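Local coordinates for protein peroxidase (Cellulomonas bogoriensis 69B4 = DSM 16987, PDB 6QZO) that probably acts as a heme-dependent peroxidase of the DyP (dye-decolorizing) type, using heme b to reduce peroxide while oxidising a second substrate, at residues A[116-121]-A[378-383]; A[107-112]-A[141-146]. One frame throughout, in Å; residues are numbered along the deposited sequence.

Contact 1 of 2, residues A[116-121]-A[378-383]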
# COMPACT_ATOMS: atom_id res chain seq x y z
N ARG A 116 -4.90 0.31 -36.66
CA ARG A 116 -4.12 1.59 -36.57
C ARG A 116 -4.97 2.74 -37.14
O ARG A 116 -4.93 3.84 -36.59
CB ARG A 116 -2.81 1.54 -37.37
CG ARG A 116 -1.82 0.47 -36.96
CD ARG A 116 -0.47 0.65 -37.63
NE ARG A 116 0.49 1.03 -36.60
CZ ARG A 116 0.92 2.27 -36.35
NH1 ARG A 116 0.59 3.29 -37.14
NH2 ARG A 116 1.74 2.48 -35.34
N HIS A 117 -5.71 2.46 -38.21
CA HIS A 117 -6.60 3.42 -38.93
C HIS A 117 -7.73 3.91 -38.01
O HIS A 117 -8.37 4.92 -38.37
CB HIS A 117 -7.10 2.78 -40.25
CG HIS A 117 -7.86 1.52 -40.06
ND1 HIS A 117 -9.23 1.51 -39.87
CD2 HIS A 117 -7.47 0.22 -40.04
CE1 HIS A 117 -9.64 0.26 -39.71
NE2 HIS A 117 -8.58 -0.55 -39.80
N ARG A 118 -7.97 3.26 -36.87
CA ARG A 118 -9.03 3.69 -35.90
C ARG A 118 -8.42 4.47 -34.74
O ARG A 118 -9.19 4.95 -33.89
CB ARG A 118 -9.83 2.48 -35.40
CG ARG A 118 -10.59 1.75 -36.50
CD ARG A 118 -11.84 2.47 -36.95
NE ARG A 118 -12.79 1.52 -37.54
CZ ARG A 118 -13.19 1.50 -38.81
NH1 ARG A 118 -12.75 2.41 -39.67
NH2 ARG A 118 -14.04 0.57 -39.21
N ALA A 119 -7.10 4.63 -34.70
CA ALA A 119 -6.37 5.39 -33.65
C ALA A 119 -6.75 6.86 -33.76
O ALA A 119 -6.62 7.45 -34.83
CB ALA A 119 -4.88 5.22 -33.80
N PRO A 120 -7.23 7.52 -32.68
CA PRO A 120 -7.32 8.98 -32.68
C PRO A 120 -5.93 9.62 -32.81
O PRO A 120 -4.95 8.97 -32.47
CB PRO A 120 -7.96 9.31 -31.32
CG PRO A 120 -7.73 8.07 -30.47
CD PRO A 120 -7.71 6.90 -31.42
N ALA A 121 -5.86 10.83 -33.36
CA ALA A 121 -4.62 11.60 -33.61
C ALA A 121 -3.80 11.75 -32.31
O ALA A 121 -2.57 11.86 -32.39
CB ALA A 121 -4.95 12.95 -34.19
N GLN A 378 -15.86 -3.07 -27.40
CA GLN A 378 -16.58 -3.81 -28.47
C GLN A 378 -16.68 -2.95 -29.75
O GLN A 378 -16.43 -3.50 -30.84
CB GLN A 378 -17.95 -4.21 -27.95
CG GLN A 378 -18.77 -5.02 -28.95
CD GLN A 378 -20.03 -5.52 -28.28
OE1 GLN A 378 -20.36 -5.13 -27.16
NE2 GLN A 378 -20.72 -6.42 -28.95
N ARG A 379 -17.04 -1.67 -29.63
CA ARG A 379 -17.22 -0.74 -30.79
C ARG A 379 -15.90 -0.61 -31.57
O ARG A 379 -15.97 -0.39 -32.80
CB ARG A 379 -17.73 0.64 -30.36
CG ARG A 379 -19.20 0.66 -29.97
CD ARG A 379 -19.74 2.05 -29.62
NE ARG A 379 -19.35 2.46 -28.27
CZ ARG A 379 -20.03 2.22 -27.14
NH1 ARG A 379 -21.19 1.56 -27.18
NH2 ARG A 379 -19.58 2.65 -25.98
N LEU A 380 -14.75 -0.73 -30.91
CA LEU A 380 -13.44 -0.72 -31.62
C LEU A 380 -13.26 -2.03 -32.41
O LEU A 380 -12.92 -1.94 -33.60
CB LEU A 380 -12.29 -0.54 -30.63
CG LEU A 380 -10.89 -0.67 -31.24
CD1 LEU A 380 -10.70 0.32 -32.38
CD2 LEU A 380 -9.82 -0.51 -30.17
N LEU A 381 -13.44 -3.18 -31.76
CA LEU A 381 -13.01 -4.50 -32.32
C LEU A 381 -14.00 -5.02 -33.37
O LEU A 381 -13.70 -6.04 -33.98
CB LEU A 381 -12.85 -5.50 -31.17
CG LEU A 381 -11.53 -5.52 -30.44
CD1 LEU A 381 -10.48 -6.31 -31.23
CD2 LEU A 381 -11.05 -4.12 -30.06
N GLU A 382 -15.12 -4.31 -33.60
CA GLU A 382 -16.05 -4.44 -34.77
C GLU A 382 -15.25 -4.40 -36.11
O GLU A 382 -15.57 -5.20 -37.00
CB GLU A 382 -17.12 -3.31 -34.69
CG GLU A 382 -18.60 -3.70 -34.70
CD GLU A 382 -19.10 -4.50 -33.52
OE1 GLU A 382 -18.26 -5.01 -32.73
OE2 GLU A 382 -20.32 -4.62 -33.40
N GLY A 383 -14.25 -3.54 -36.23
CA GLY A 383 -13.38 -3.47 -37.41
C GLY A 383 -12.87 -2.06 -37.66
O GLY A 383 -13.03 -1.15 -36.85
OXT GLY A 383 -12.28 -1.86 -38.74
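The terminal carboxylate of G383 is gripped by R118: NE donates to G383 O over 2.8 Å, a short but bent bond with an N-H···O angle of 133°. G383 O is tilted from the guanidinium plane, so the hold is imperfectly directed. The second oxygen, OXT, is held differently, by a salt bridge. R118 NH2 lies 3.0 Å from G383 OXT, yet no N-H points at it, because this oxygen sits over a guanidinium face; charge attraction alone accounts for the pairing. H117 flanks the same carboxylate: H117 CE1 lies 3.5 Å from G383 OXT, with the oxygen at the ring edge, in the ring plane. The imidazole is also set edge-on to the arginine: its CE1 is 3.7 Å above the guanidinium plane, offset toward the rim, while R118 CZ lies in the ring plane. With chi1 at 59°, H117 CG is lodged between backbone N and carbonyl carbon, which brings the CE1 edge of the ring to G383 OXT. Nearer the backbone of R118, L380 supplies the apolar part, CD1 touching R118 CB at 3.8 Å; the bend of the R118 chain at chi2 (-76°) carries its guanidinium away from this leucine and to the carboxylate. On the loop side, A119 N bonds R116 O at 3.0 Å, closing the 3-10 turn 116-118. W224 joins both partners, since its NE1 donates to R118 O and its side chain touches L380, while L381 packs on helix 61-78. The C-terminal end of the chain is thus fastened to the N-terminal DyP-type region by a salt bridge of the C-terminal carboxylate to the loop after helix 107-113.

Contact 2 of 2, residues A[107-112]-A[141-146]; sequences PGLLTA and GDVVLQ
L109 lies across the start of strand 143-149: its CB rests 3.4 Å from D142 O, and CD1 reaches V143 CB at 4.1 Å. The two branched side chains meet at a slant, and the L109 torsion, CG anti to the backbone N (chi1 -175°), carries CD1 to V143. Helix 61-78 closes this apolar cluster through V64 against L109 and W71 against V143. Beside it, the D142 carboxylate sits at the beginning of helix 107-113, with OD1 3.3 Å from G108 CA; the lack of a side chain on G108 is what allows so near an approach. The other oxygen, OD2, accepts from L55 N, and D142 N in turn donates to D54 OD1, so the aspartate is held to the adjoining strand 47-55 while it packs on the helix. Opposite L53 of strand 47-55 stand two residues, D142 and V143, which is a classic beta bulge at the strand's beginning. Within the helix, P107 O takes T111 N at 3.0 Å and T111 OG1 at 3.2 Å. A short helix following strand 100-105 is thereby packed against the neighbouring antiparallel strand, in a four-stranded sheet of ferredoxin-like 2-3-1-4 order.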
# COMPACT_ATOMS: atom_id res chain seq x y z
N PRO A 107 -1.50 2.58 -28.07
CA PRO A 107 -1.44 2.43 -29.52
C PRO A 107 -1.17 0.98 -29.95
O PRO A 107 -1.71 0.56 -30.95
CB PRO A 107 -0.30 3.37 -29.95
CG PRO A 107 0.45 3.72 -28.66
CD PRO A 107 -0.59 3.61 -27.56
N GLY A 108 -0.31 0.28 -29.22
CA GLY A 108 0.12 -1.10 -29.50
C GLY A 108 -1.05 -2.06 -29.54
O GLY A 108 -0.97 -3.05 -30.28
N LEU A 109 -2.11 -1.80 -28.77
CA LEU A 109 -3.33 -2.66 -28.81
C LEU A 109 -3.97 -2.53 -30.18
O LEU A 109 -4.32 -3.56 -30.77
CB LEU A 109 -4.32 -2.31 -27.71
CG LEU A 109 -5.53 -3.25 -27.64
CD1 LEU A 109 -5.90 -3.61 -26.20
CD2 LEU A 109 -6.74 -2.64 -28.35
N LEU A 110 -4.12 -1.30 -30.68
CA LEU A 110 -4.78 -1.05 -31.99
C LEU A 110 -3.91 -1.63 -33.11
O LEU A 110 -4.46 -2.28 -34.01
CB LEU A 110 -5.00 0.46 -32.17
CG LEU A 110 -6.32 0.95 -31.59
CD1 LEU A 110 -6.25 1.00 -30.08
CD2 LEU A 110 -6.70 2.31 -32.15
N THR A 111 -2.59 -1.46 -33.01
CA THR A 111 -1.61 -2.07 -33.95
C THR A 111 -1.83 -3.58 -33.97
O THR A 111 -2.00 -4.13 -35.09
CB THR A 111 -0.17 -1.71 -33.56
OG1 THR A 111 -0.09 -0.30 -33.62
CG2 THR A 111 0.86 -2.32 -34.47
N ALA A 112 -1.82 -4.23 -32.81
CA ALA A 112 -1.88 -5.71 -32.69
C ALA A 112 -3.20 -6.22 -33.27
O ALA A 112 -3.16 -7.26 -33.92
CB ALA A 112 -1.69 -6.13 -31.25
N GLY A 141 2.76 1.00 -22.44
CA GLY A 141 1.82 -0.11 -22.19
C GLY A 141 0.80 -0.20 -23.32
O GLY A 141 0.24 0.81 -23.67
N ASP A 142 0.57 -1.41 -23.84
CA ASP A 142 -0.46 -1.71 -24.87
C ASP A 142 -1.85 -1.56 -24.25
O ASP A 142 -2.76 -1.10 -24.95
CB ASP A 142 -0.29 -3.12 -25.44
CG ASP A 142 1.01 -3.28 -26.22
OD1 ASP A 142 1.51 -2.28 -26.72
OD2 ASP A 142 1.49 -4.41 -26.32
N VAL A 143 -2.01 -1.90 -22.97
CA VAL A 143 -3.34 -1.78 -22.29
C VAL A 143 -3.10 -1.50 -20.81
O VAL A 143 -2.04 -1.87 -20.30
CB VAL A 143 -4.20 -3.03 -22.54
CG1 VAL A 143 -3.53 -4.27 -21.96
CG2 VAL A 143 -5.61 -2.88 -22.01
N VAL A 144 -4.06 -0.85 -20.17
CA VAL A 144 -3.98 -0.52 -18.73
C VAL A 144 -5.31 -0.86 -18.07
O VAL A 144 -6.36 -0.59 -18.67
CB VAL A 144 -3.66 0.96 -18.51
CG1 VAL A 144 -4.75 1.86 -19.09
CG2 VAL A 144 -3.42 1.26 -17.03
N LEU A 145 -5.24 -1.41 -16.85
CA LEU A 145 -6.39 -1.53 -15.94
C LEU A 145 -6.16 -0.56 -14.77
O LEU A 145 -5.23 -0.79 -13.98
CB LEU A 145 -6.48 -2.98 -15.45
CG LEU A 145 -6.61 -4.02 -16.57
CD1 LEU A 145 -6.43 -5.42 -16.00
CD2 LEU A 145 -7.94 -3.88 -17.26
N GLN A 146 -6.96 0.50 -14.69
CA GLN A 146 -7.02 1.31 -13.45
C GLN A 146 -7.97 0.60 -12.51
O GLN A 146 -9.20 0.61 -12.79
CB GLN A 146 -7.47 2.75 -13.70
CG GLN A 146 -7.55 3.55 -12.41
CD GLN A 146 -8.23 4.87 -12.62
OE1 GLN A 146 -7.62 5.86 -13.00
NE2 GLN A 146 -9.53 4.90 -12.35

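Overall arrangement
The centres of contact 1 and contact 2 lie about 12 Å apart. Helix 107-113 bridges the two, with L110 as the main link: its CD2 is 3.4 Å from A119 CA and its CD1 is 3.9 Å from L380 CD2, so the helix that contact 2 lays against the sheet also underlies the loop and C-terminal helix of contact 1. R116 NE also approaches T111 OG1, at 3.3 Å, a polar approach that is weak at most. The centre of contact 1 lies about 23 Å from the centre of the chain, that of contact 2 about 16 Å. Both lie away from the heme, whose pocket residues fall between 195 and 356, including the axial ligand H292.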